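Local coordinates for protein inorganic pyrophosphatase (Coxiella burnetii, PDB 3TR4) that probably hydrolyses inorganic pyrophosphate to two phosphate ions with the help of divalent metal ions, working as a homohexamer, at residues B[15-20]-B[105-110]; B[72-77]-B[134-139]; B[120-123]-B[127-130]. One frame throughout, in Å; residues are numbered along the deposited sequence.

Interactions 1 and 2 are core contacts and share a sheet: strands 72-75 and 106-111 run parallel side by side in it, and backbone hydrogen bonds of Leu-74 to Val-107 and Ala-109 tie the two contacts together. Interaction 1 packs 15-20 against 105-110, interaction 2 packs 72-77 against helix 130-142, and both are purely apolar across their segments, although Asp-72 at the start of 72-77 binds manganese. Interaction 3, 120-123 with 127-130, is a surface contact in the connection from strand 106-111 to that helix, mixing a backbone-to-carboxylate bond with an isoleucine-isoleucine touch. Ile-128 packs on Leu-76, so interaction 3 also touches interaction 2.

Interaction 1: B[15-20]-B[105-110]; sequences DDFNVI and SKVLAV
This is a buried apolar contact inside the beta-barrel core of a soluble family I pyrophosphatase, where Phe-17 of strand 16-23 meets Val-107 and Ala-109 of strand 106-111. The two strands are not paired with each other. Strand 86-99 is antiparallel to both, and the phenylalanine reaches across to strand 106-111. Phe-17 carries CG between its backbone N and carbonyl carbon (chi1 62°), and from there the ring extends inward until CZ, its far atom, lies by Val-107 and Ala-109. These two alternate with Leu-108, so both point their CB toward Phe-17, while that of Leu-108 points away and its side chain packs on Leu-74 and Leu-125. Val-107 comes from the direction opposite to the phenylalanine, and Ala-109 adds just a methyl group, CB, 4.3 Å from Phe-17 CZ.

Val-73 on strand 72-75 touches both Phe-17 and Ala-109, Val-89 and Val-60 add to the lining around the ring, and Phe-167 of the C-terminal helix meets it with planes at about 45°. The packing lies near the active site without forming part of it: the side chains of Val-107 and Asp-72, a manganese ligand, are about 7 Å apart between nearest atoms. In Val-107, CG1 stands anti to the backbone N (chi1 168°), and this methyl comes to 4.1 Å from Phe-17 CZ.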
ATOM      1  N   ASP B  15     -20.292 -27.314   3.480  1.00 33.74           N
ATOM      2  CA  ASP B  15     -18.984 -27.434   4.122  1.00 33.28           C
ATOM      3  C   ASP B  15     -17.840 -27.338   3.122  1.00 32.29           C
ATOM      4  O   ASP B  15     -16.672 -27.437   3.492  1.00 31.72           O
ATOM      5  CB  ASP B  15     -18.872 -28.755   4.883  1.00 44.10           C
ATOM      6  CG  ASP B  15     -19.662 -28.752   6.174  1.00 48.07           C
ATOM      7  OD1 ASP B  15     -20.687 -29.461   6.246  1.00 50.51           O
ATOM      8  OD2 ASP B  15     -19.258 -28.037   7.116  1.00 55.43           O
ATOM      9  N   ASP B  16     -18.178 -27.150   1.852  1.00 30.64           N
ATOM     10  CA  ASP B  16     -17.168 -27.077   0.810  1.00 30.48           C
ATOM     11  C   ASP B  16     -17.777 -26.577  -0.489  1.00 31.45           C
ATOM     12  O   ASP B  16     -18.076 -27.367  -1.388  1.00 33.45           O
ATOM     13  CB  ASP B  16     -16.522 -28.447   0.595  1.00 34.09           C
ATOM     14  CG  ASP B  16     -15.508 -28.442  -0.531  1.00 45.11           C
ATOM     15  OD1 ASP B  16     -15.055 -27.346  -0.924  1.00 48.07           O
ATOM     16  OD2 ASP B  16     -15.163 -29.537  -1.021  1.00 53.19           O
ATOM     17  N   PHE B  17     -17.962 -25.266  -0.584  1.00 20.71           N
ATOM     18  CA  PHE B  17     -18.525 -24.687  -1.792  1.00 25.16           C
ATOM     19  C   PHE B  17     -17.629 -23.602  -2.381  1.00 26.74           C
ATOM     20  O   PHE B  17     -16.688 -23.139  -1.736  1.00 23.94           O
ATOM     21  CB  PHE B  17     -19.963 -24.194  -1.563  1.00 22.63           C
ATOM     22  CG  PHE B  17     -20.096 -23.104  -0.528  1.00 19.74           C
ATOM     23  CD1 PHE B  17     -20.226 -23.414   0.818  1.00 23.75           C
ATOM     24  CD2 PHE B  17     -20.140 -21.771  -0.908  1.00 19.86           C
ATOM     25  CE1 PHE B  17     -20.371 -22.414   1.766  1.00 22.00           C
ATOM     26  CE2 PHE B  17     -20.288 -20.765   0.034  1.00 20.49           C
ATOM     27  CZ  PHE B  17     -20.403 -21.086   1.371  1.00 27.88           C
ATOM     28  N   ASN B  18     -17.917 -23.218  -3.619  1.00 27.85           N
ATOM     29  CA  ASN B  18     -17.091 -22.251  -4.331  1.00 24.61           C
ATOM     30  C   ASN B  18     -17.548 -20.815  -4.135  1.00 23.92           C
ATOM     31  O   ASN B  18     -18.743 -20.527  -4.085  1.00 27.09           O
ATOM     32  CB  ASN B  18     -17.052 -22.585  -5.821  1.00 25.06           C
ATOM     33  CG  ASN B  18     -16.321 -23.884  -6.105  1.00 32.65           C
ATOM     34  OD1 ASN B  18     -15.412 -24.268  -5.369  1.00 32.25           O
ATOM     35  ND2 ASN B  18     -16.711 -24.563  -7.178  1.00 30.26           N
ATOM     36  N   VAL B  19     -16.583 -19.911  -4.028  1.00 22.61           N
ATOM     37  CA  VAL B  19     -16.885 -18.491  -3.960  1.00 22.77           C
ATOM     38  C   VAL B  19     -15.935 -17.734  -4.869  1.00 28.19           C
ATOM     39  O   VAL B  19     -14.724 -17.964  -4.852  1.00 26.13           O
ATOM     40  CB  VAL B  19     -16.764 -17.951  -2.523  1.00 25.52           C
ATOM     41  CG1 VAL B  19     -16.814 -16.433  -2.519  1.00 24.85           C
ATOM     42  CG2 VAL B  19     -17.875 -18.527  -1.647  1.00 30.10           C
ATOM     43  N   ILE B  20     -16.490 -16.850  -5.686  1.00 24.52           N
ATOM     44  CA  ILE B  20     -15.677 -15.940  -6.473  1.00 25.46           C
ATOM     45  C   ILE B  20     -15.643 -14.598  -5.755  1.00 22.62           C
ATOM     46  O   ILE B  20     -16.680 -13.974  -5.528  1.00 21.57           O
ATOM     47  CB  ILE B  20     -16.220 -15.773  -7.902  1.00 23.27           C
ATOM     48  CG1 ILE B  20     -16.096 -17.095  -8.667  1.00 25.07           C
ATOM     49  CG2 ILE B  20     -15.465 -14.667  -8.624  1.00 26.10           C
ATOM     50  CD1 ILE B  20     -16.741 -17.086 -10.043  1.00 33.02           C
ATOM     51  N   SER B 105     -29.894 -11.546   2.181  1.00 32.75           N
ATOM     52  CA  SER B 105     -29.059 -12.154   3.210  1.00 38.70           C
ATOM     53  C   SER B 105     -27.710 -12.584   2.651  1.00 37.69           C
ATOM     54  O   SER B 105     -27.526 -12.681   1.437  1.00 36.10           O
ATOM     55  CB  SER B 105     -29.770 -13.346   3.845  1.00 38.52           C
ATOM     56  OG  SER B 105     -30.853 -12.911   4.645  1.00 49.69           O
ATOM     57  N   LYS B 106     -26.767 -12.842   3.547  1.00 32.66           N
ATOM     58  CA  LYS B 106     -25.418 -13.185   3.138  1.00 23.64           C
ATOM     59  C   LYS B 106     -24.837 -14.280   4.028  1.00 27.39           C
ATOM     60  O   LYS B 106     -24.823 -14.163   5.255  1.00 25.04           O
ATOM     61  CB  LYS B 106     -24.539 -11.936   3.161  1.00 28.84           C
ATOM     62  CG  LYS B 106     -24.992 -10.866   2.164  1.00 36.18           C
ATOM     63  CD  LYS B 106     -24.459  -9.493   2.516  1.00 34.65           C
ATOM     64  CE  LYS B 106     -24.801  -8.479   1.431  1.00 37.64           C
ATOM     65  NZ  LYS B 106     -26.217  -8.572   0.985  1.00 36.75           N
ATOM     66  N   VAL B 107     -24.370 -15.352   3.401  1.00 26.91           N
ATOM     67  CA  VAL B 107     -23.725 -16.436   4.127  1.00 23.74           C
ATOM     68  C   VAL B 107     -22.366 -15.982   4.647  1.00 23.61           C
ATOM     69  O   VAL B 107     -21.621 -15.301   3.945  1.00 28.85           O
ATOM     70  CB  VAL B 107     -23.553 -17.682   3.236  1.00 26.16           C
ATOM     71  CG1 VAL B 107     -22.633 -18.695   3.899  1.00 26.25           C
ATOM     72  CG2 VAL B 107     -24.909 -18.305   2.936  1.00 26.24           C
ATOM     73  N   LEU B 108     -22.058 -16.337   5.890  1.00 26.27           N
ATOM     74  CA  LEU B 108     -20.734 -16.086   6.446  1.00 28.65           C
ATOM     75  C   LEU B 108     -19.916 -17.371   6.379  1.00 25.59           C
ATOM     76  O   LEU B 108     -20.379 -18.431   6.806  1.00 26.37           O
ATOM     77  CB  LEU B 108     -20.837 -15.601   7.895  1.00 26.11           C
ATOM     78  CG  LEU B 108     -19.510 -15.205   8.552  1.00 30.40           C
ATOM     79  CD1 LEU B 108     -18.915 -13.988   7.862  1.00 30.23           C
ATOM     80  CD2 LEU B 108     -19.692 -14.941  10.039  1.00 33.04           C
ATOM     81  N   ALA B 109     -18.704 -17.280   5.843  1.00 23.00           N
ATOM     82  CA  ALA B 109     -17.877 -18.466   5.642  1.00 26.66           C
ATOM     83  C   ALA B 109     -16.409 -18.241   5.987  1.00 24.84           C
ATOM     84  O   ALA B 109     -15.966 -17.105   6.171  1.00 20.53           O
ATOM     85  CB  ALA B 109     -18.012 -18.964   4.206  1.00 27.14           C
ATOM     86  N   VAL B 110     -15.668 -19.345   6.076  1.00 26.76           N
ATOM     87  CA  VAL B 110     -14.219 -19.335   6.252  1.00 20.35           C
ATOM     88  C   VAL B 110     -13.627 -20.323   5.250  1.00 19.60           C
ATOM     89  O   VAL B 110     -14.348 -21.167   4.722  1.00 21.66           O
ATOM     90  CB  VAL B 110     -13.811 -19.751   7.680  1.00 23.01           C
ATOM     91  CG1 VAL B 110     -14.107 -18.630   8.674  1.00 23.85           C
ATOM     92  CG2 VAL B 110     -14.522 -21.031   8.082  1.00 19.19           C
TER

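Interaction 2: B[72-77]-B[134-139]; sequences DVLVLT and DAISHF. With MN (manganese (II) ion), chain I.
Ile-136 meets Leu-74 and Leu-76 with its two branches, one leucine to each. Its CB points from the helix toward strand 72-75 and divides there. The short branch, CG2, sits anti to the backbone N and comes to 3.9 Å from Leu-74 CD1, the two side chains sliding past each other in opposite directions. The long branch leaves CB through CG1, which is anti to the carbonyl carbon (chi1 -66°), and continues extended to CD1. That terminal methyl lies 4.1 Å from Leu-76 CD2, where the side chains pass at a slant. The nearest backbones, at Leu-74 and Ile-136, are still 9.3 Å apart between CA atoms, a gap spanned entirely by side chains.

In the fold, this is where helix 130-142 lies against the barrel of the family I pyrophosphatase, on the side carrying Leu-74 and Leu-76. Leu-108 of the adjacent strand 106-111 touches both leucines, and Met-95 packs on Ile-136. The other side of the helix faces a neighbouring subunit, where His-138 NE2 is hydrogen-bonded to Asp-145 of that subunit.

At the start of the strand, two residues before Leu-74, Asp-72 belongs to the metal site, which also includes Asp-67. Its OD2 binds manganese at 2.4 Å, alongside Asp-104 OD1 on the same ion, and also accepts a hydrogen bond from Lys-106 NZ, while OD1 lies 3.2 Å from water 2, itself a manganese ligand.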
ATOM      1  N   ASP B  72     -24.949 -14.252  -2.119  1.00 26.70           N
ATOM      2  CA  ASP B  72     -23.843 -13.482  -1.545  1.00 24.10           C
ATOM      3  C   ASP B  72     -23.139 -14.238  -0.432  1.00 29.42           C
ATOM      4  O   ASP B  72     -23.774 -14.952   0.344  1.00 28.73           O
ATOM      5  CB  ASP B  72     -24.340 -12.174  -0.936  1.00 30.44           C
ATOM      6  CG  ASP B  72     -24.966 -11.251  -1.948  1.00 36.49           C
ATOM      7  OD1 ASP B  72     -24.666 -11.382  -3.153  1.00 41.74           O
ATOM      8  OD2 ASP B  72     -25.750 -10.380  -1.517  1.00 35.35           O
ATOM      9  N   VAL B  73     -21.832 -14.037  -0.328  1.00 24.46           N
ATOM     10  CA  VAL B  73     -21.058 -14.663   0.733  1.00 24.36           C
ATOM     11  C   VAL B  73     -20.049 -13.692   1.329  1.00 24.31           C
ATOM     12  O   VAL B  73     -19.377 -12.954   0.605  1.00 27.67           O
ATOM     13  CB  VAL B  73     -20.316 -15.904   0.218  1.00 26.33           C
ATOM     14  CG1 VAL B  73     -19.524 -16.556   1.341  1.00 26.19           C
ATOM     15  CG2 VAL B  73     -21.301 -16.889  -0.389  1.00 29.69           C
ATOM     16  N   LEU B  74     -19.963 -13.684   2.655  1.00 18.64           N
ATOM     17  CA  LEU B  74     -18.901 -12.980   3.357  1.00 15.77           C
ATOM     18  C   LEU B  74     -17.853 -14.010   3.758  1.00 24.97           C
ATOM     19  O   LEU B  74     -18.175 -15.012   4.402  1.00 26.60           O
ATOM     20  CB  LEU B  74     -19.454 -12.304   4.607  1.00 16.54           C
ATOM     21  CG  LEU B  74     -20.610 -11.334   4.362  1.00 27.16           C
ATOM     22  CD1 LEU B  74     -21.303 -10.967   5.669  1.00 28.12           C
ATOM     23  CD2 LEU B  74     -20.101 -10.097   3.647  1.00 27.05           C
ATOM     24  N   VAL B  75     -16.603 -13.777   3.383  1.00 19.13           N
ATOM     25  CA  VAL B  75     -15.548 -14.726   3.732  1.00 22.81           C
ATOM     26  C   VAL B  75     -14.485 -14.085   4.616  1.00 23.87           C
ATOM     27  O   VAL B  75     -13.842 -13.112   4.225  1.00 22.63           O
ATOM     28  CB  VAL B  75     -14.871 -15.321   2.485  1.00 24.77           C
ATOM     29  CG1 VAL B  75     -13.915 -16.434   2.894  1.00 27.41           C
ATOM     30  CG2 VAL B  75     -15.923 -15.845   1.514  1.00 24.30           C
ATOM     31  N   LEU B  76     -14.315 -14.630   5.817  1.00 21.86           N
ATOM     32  CA  LEU B  76     -13.268 -14.177   6.717  1.00 21.73           C
ATOM     33  C   LEU B  76     -11.985 -14.936   6.423  1.00 24.16           C
ATOM     34  O   LEU B  76     -11.987 -16.161   6.327  1.00 25.89           O
ATOM     35  CB  LEU B  76     -13.676 -14.407   8.169  1.00 30.50           C
ATOM     36  CG  LEU B  76     -14.975 -13.744   8.627  1.00 34.69           C
ATOM     37  CD1 LEU B  76     -15.307 -14.164  10.049  1.00 35.67           C
ATOM     38  CD2 LEU B  76     -14.860 -12.236   8.524  1.00 34.99           C
ATOM     39  N   THR B  77     -10.890 -14.203   6.282  1.00 19.75           N
ATOM     40  CA  THR B  77      -9.600 -14.806   5.984  1.00 21.25           C
ATOM     41  C   THR B  77      -8.511 -14.078   6.758  1.00 21.89           C
ATOM     42  O   THR B  77      -8.724 -12.954   7.221  1.00 21.73           O
ATOM     43  CB  THR B  77      -9.269 -14.706   4.485  1.00 25.01           C
ATOM     44  OG1 THR B  77      -9.261 -13.331   4.087  1.00 24.67           O
ATOM     45  CG2 THR B  77     -10.300 -15.455   3.655  1.00 26.16           C
ATOM     46  N   ASP B 134     -20.432  -7.712  15.194  1.00 31.43           N
ATOM     47  CA  ASP B 134     -21.070  -6.411  15.371  1.00 33.86           C
ATOM     48  C   ASP B 134     -20.554  -5.412  14.341  1.00 32.79           C
ATOM     49  O   ASP B 134     -21.323  -4.633  13.779  1.00 35.84           O
ATOM     50  CB  ASP B 134     -20.856  -5.877  16.787  1.00 38.72           C
ATOM     51  CG  ASP B 134     -21.674  -6.626  17.822  1.00 47.72           C
ATOM     52  OD1 ASP B 134     -22.608  -7.359  17.431  1.00 45.51           O
ATOM     53  OD2 ASP B 134     -21.390  -6.476  19.029  1.00 55.16           O
ATOM     54  N   ALA B 135     -19.248  -5.444  14.097  1.00 31.45           N
ATOM     55  CA  ALA B 135     -18.638  -4.591  13.085  1.00 33.01           C
ATOM     56  C   ALA B 135     -19.192  -4.904  11.699  1.00 27.15           C
ATOM     57  O   ALA B 135     -19.439  -4.000  10.902  1.00 32.16           O
ATOM     58  CB  ALA B 135     -17.123  -4.750  13.101  1.00 34.14           C
ATOM     59  N   ILE B 136     -19.383  -6.188  11.413  1.00 26.41           N
ATOM     60  CA  ILE B 136     -19.904  -6.605  10.118  1.00 26.24           C
ATOM     61  C   ILE B 136     -21.350  -6.159   9.931  1.00 27.62           C
ATOM     62  O   ILE B 136     -21.700  -5.604   8.891  1.00 26.58           O
ATOM     63  CB  ILE B 136     -19.797  -8.127   9.923  1.00 23.35           C
ATOM     64  CG1 ILE B 136     -18.326  -8.543   9.848  1.00 25.03           C
ATOM     65  CG2 ILE B 136     -20.543  -8.556   8.659  1.00 23.13           C
ATOM     66  CD1 ILE B 136     -18.111 -10.038   9.839  1.00 30.23           C
ATOM     67  N   SER B 137     -22.183  -6.403  10.941  1.00 26.50           N
ATOM     68  CA  SER B 137     -23.586  -5.997  10.894  1.00 31.27           C
ATOM     69  C   SER B 137     -23.711  -4.486  10.761  1.00 30.09           C
ATOM     70  O   SER B 137     -24.506  -3.986   9.967  1.00 31.35           O
ATOM     71  CB  SER B 137     -24.322  -6.461  12.149  1.00 35.15           C
ATOM     72  OG  SER B 137     -24.160  -7.856  12.336  1.00 44.62           O
ATOM     73  N   HIS B 138     -22.921  -3.765  11.546  1.00 30.59           N
ATOM     74  CA  HIS B 138     -22.913  -2.310  11.491  1.00 31.70           C
ATOM     75  C   HIS B 138     -22.593  -1.823  10.082  1.00 31.99           C
ATOM     76  O   HIS B 138     -23.273  -0.943   9.552  1.00 29.82           O
ATOM     77  CB  HIS B 138     -21.899  -1.744  12.485  1.00 30.48           C
ATOM     78  CG  HIS B 138     -21.800  -0.252  12.462  1.00 32.19           C
ATOM     79  ND1 HIS B 138     -20.724   0.412  11.915  1.00 36.68           N
ATOM     80  CD2 HIS B 138     -22.646   0.704  12.912  1.00 30.78           C
ATOM     81  CE1 HIS B 138     -20.907   1.715  12.034  1.00 34.45           C
ATOM     82  NE2 HIS B 138     -22.066   1.919  12.635  1.00 33.10           N
ATOM     83  N   PHE B 139     -21.557  -2.400   9.476  1.00 26.26           N
ATOM     84  CA  PHE B 139     -21.185  -2.032   8.113  1.00 27.10           C
ATOM     85  C   PHE B 139     -22.346  -2.170   7.129  1.00 24.08           C
ATOM     86  O   PHE B 139     -22.625  -1.256   6.359  1.00 24.82           O
ATOM     87  CB  PHE B 139     -19.993  -2.855   7.614  1.00 27.07           C
ATOM     88  CG  PHE B 139     -19.641  -2.585   6.171  1.00 27.83           C
ATOM     89  CD1 PHE B 139     -20.160  -3.376   5.160  1.00 24.20           C
ATOM     90  CD2 PHE B 139     -18.808  -1.530   5.829  1.00 26.99           C
ATOM     91  CE1 PHE B 139     -19.850  -3.128   3.832  1.00 29.01           C
ATOM     92  CE2 PHE B 139     -18.491  -1.275   4.505  1.00 29.87           C
ATOM     93  CZ  PHE B 139     -19.015  -2.076   3.502  1.00 29.00           C
TER
HETATM   94 MN    MN I 176     -26.937  -9.508  -3.437  0.93 55.37          MN
HETATM   95  O   HOH W   1     -27.654 -11.270  -4.020  1.00 45.08           O
HETATM   96  O   HOH W   2     -25.504  -9.424  -5.474  0.90 37.25           O

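Interaction 3: B[120-123]-B[127-130]; sequences EAIQ and DISS
Ile-122 lies over the start of segment 127-130, its side chain sliding past that of Asp-127 in the opposite direction. The tip of its longer branch, CD1, rests 3.4 Å from the backbone O of Asp-127 and 3.7 Å from CB of the same residue. The other branch turns to Ile-128: Ile-122 CG2 is 3.5 Å from Ile-128 CD1, a close apolar touch, and the two isoleucines cross at about a right angle. Ile-128 keeps CG1 beside its backbone N and bends again at chi2 (-58°), a shape that brings CD1 round to this methyl.

The polar half of the contact belongs to Asp-127. Its OD2 receives the backbone N-H of Gln-123 at 2.7 Å, with an N-H...O angle of 165°, through the anti lone pair that points away from OD1. The N of Ser-124 gives the same oxygen a second hydrogen bond, so one carboxylate oxygen grips two successive amides and bridges the two ends of the short loop between the segments. Ala-121 O lies 3.3 Å from OD2, but both are acceptors and there is no bond between them. Gln-123 folds back on its own segment, bent at chi2, to donate from NE2 to Glu-120 O at 2.9 Å.

The turn sits at the surface, away from the metal and substrate sites, in the connection from strand 106-111 to helix 130-142, with Ser-129 at the N-cap of that helix. Beneath it runs strand 86-99, whose Leu-92 packs on both isoleucines and whose Arg-90 bonds to Ile-122 O through NH1.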
ATOM      1  N   GLU B 120      -9.189 -23.883  11.820  1.00 31.39           N
ATOM      2  CA  GLU B 120      -9.770 -25.206  12.000  1.00 28.82           C
ATOM      3  C   GLU B 120     -10.729 -25.269  13.184  1.00 30.47           C
ATOM      4  O   GLU B 120     -11.742 -25.969  13.130  1.00 29.67           O
ATOM      5  CB  GLU B 120      -8.675 -26.259  12.167  1.00 35.09           C
ATOM      6  CG  GLU B 120      -9.207 -27.673  12.287  1.00 43.02           C
ATOM      7  CD  GLU B 120      -8.107 -28.712  12.230  1.00 50.78           C
ATOM      8  OE1 GLU B 120      -6.940 -28.360  12.507  1.00 53.67           O
ATOM      9  OE2 GLU B 120      -8.411 -29.878  11.901  1.00 52.07           O
ATOM     10  N   ALA B 121     -10.414 -24.536  14.247  1.00 28.91           N
ATOM     11  CA  ALA B 121     -11.236 -24.556  15.452  1.00 34.94           C
ATOM     12  C   ALA B 121     -12.519 -23.740  15.297  1.00 37.06           C
ATOM     13  O   ALA B 121     -13.447 -23.881  16.093  1.00 37.94           O
ATOM     14  CB  ALA B 121     -10.433 -24.069  16.653  1.00 40.79           C
ATOM     15  N   ILE B 122     -12.572 -22.888  14.276  1.00 36.96           N
ATOM     16  CA  ILE B 122     -13.765 -22.083  14.024  1.00 30.90           C
ATOM     17  C   ILE B 122     -14.821 -22.905  13.291  1.00 31.40           C
ATOM     18  O   ILE B 122     -14.655 -23.232  12.116  1.00 31.20           O
ATOM     19  CB  ILE B 122     -13.444 -20.826  13.188  1.00 33.31           C
ATOM     20  CG1 ILE B 122     -12.281 -20.047  13.804  1.00 35.30           C
ATOM     21  CG2 ILE B 122     -14.675 -19.941  13.069  1.00 34.56           C
ATOM     22  CD1 ILE B 122     -12.524 -19.622  15.231  1.00 45.94           C
ATOM     23  N   GLN B 123     -15.914 -23.223  13.980  1.00 27.99           N
ATOM     24  CA  GLN B 123     -16.925 -24.119  13.425  1.00 29.47           C
ATOM     25  C   GLN B 123     -18.341 -23.538  13.451  1.00 31.28           C
ATOM     26  O   GLN B 123     -19.244 -24.066  12.807  1.00 37.28           O
ATOM     27  CB  GLN B 123     -16.899 -25.458  14.165  1.00 35.21           C
ATOM     28  CG  GLN B 123     -15.619 -26.258  13.962  1.00 40.38           C
ATOM     29  CD  GLN B 123     -15.479 -26.783  12.543  1.00 41.64           C
ATOM     30  OE1 GLN B 123     -16.473 -27.059  11.872  1.00 40.29           O
ATOM     31  NE2 GLN B 123     -14.242 -26.915  12.078  1.00 40.61           N
ATOM     32  N   ASP B 127     -17.785 -19.060  17.613  1.00 32.04           N
ATOM     33  CA  ASP B 127     -16.329 -19.091  17.556  1.00 38.06           C
ATOM     34  C   ASP B 127     -15.756 -17.782  17.010  1.00 36.87           C
ATOM     35  O   ASP B 127     -14.552 -17.543  17.081  1.00 37.63           O
ATOM     36  CB  ASP B 127     -15.852 -20.289  16.727  1.00 40.96           C
ATOM     37  CG  ASP B 127     -16.285 -21.619  17.324  1.00 46.03           C
ATOM     38  OD1 ASP B 127     -16.511 -21.668  18.553  1.00 47.19           O
ATOM     39  OD2 ASP B 127     -16.401 -22.610  16.573  1.00 44.65           O
ATOM     40  N   ILE B 128     -16.628 -16.936  16.470  1.00 34.78           N
ATOM     41  CA  ILE B 128     -16.220 -15.617  15.998  1.00 36.47           C
ATOM     42  C   ILE B 128     -16.499 -14.588  17.094  1.00 35.13           C
ATOM     43  O   ILE B 128     -17.540 -14.641  17.745  1.00 37.38           O
ATOM     44  CB  ILE B 128     -16.963 -15.227  14.699  1.00 35.47           C
ATOM     45  CG1 ILE B 128     -16.719 -16.273  13.609  1.00 34.50           C
ATOM     46  CG2 ILE B 128     -16.516 -13.863  14.208  1.00 35.39           C
ATOM     47  CD1 ILE B 128     -15.257 -16.465  13.274  1.00 36.32           C
ATOM     48  N   SER B 129     -15.567 -13.667  17.313  1.00 36.09           N
ATOM     49  CA  SER B 129     -15.756 -12.652  18.349  1.00 43.48           C
ATOM     50  C   SER B 129     -16.972 -11.790  18.032  1.00 36.86           C
ATOM     51  O   SER B 129     -17.128 -11.310  16.909  1.00 33.77           O
ATOM     52  CB  SER B 129     -14.510 -11.776  18.505  1.00 50.23           C
ATOM     53  OG  SER B 129     -14.205 -11.085  17.309  1.00 55.19           O
ATOM     54  N   SER B 130     -17.834 -11.601  19.024  1.00 34.44           N
ATOM     55  CA  SER B 130     -19.053 -10.828  18.825  1.00 43.65           C
ATOM     56  C   SER B 130     -18.732  -9.413  18.357  1.00 43.01           C
ATOM     57  O   SER B 130     -19.554  -8.760  17.716  1.00 33.87           O
ATOM     58  CB  SER B 130     -19.885 -10.784  20.107  1.00 53.53           C
ATOM     59  OG  SER B 130     -19.192 -10.106  21.139  1.00 59.08           O
TER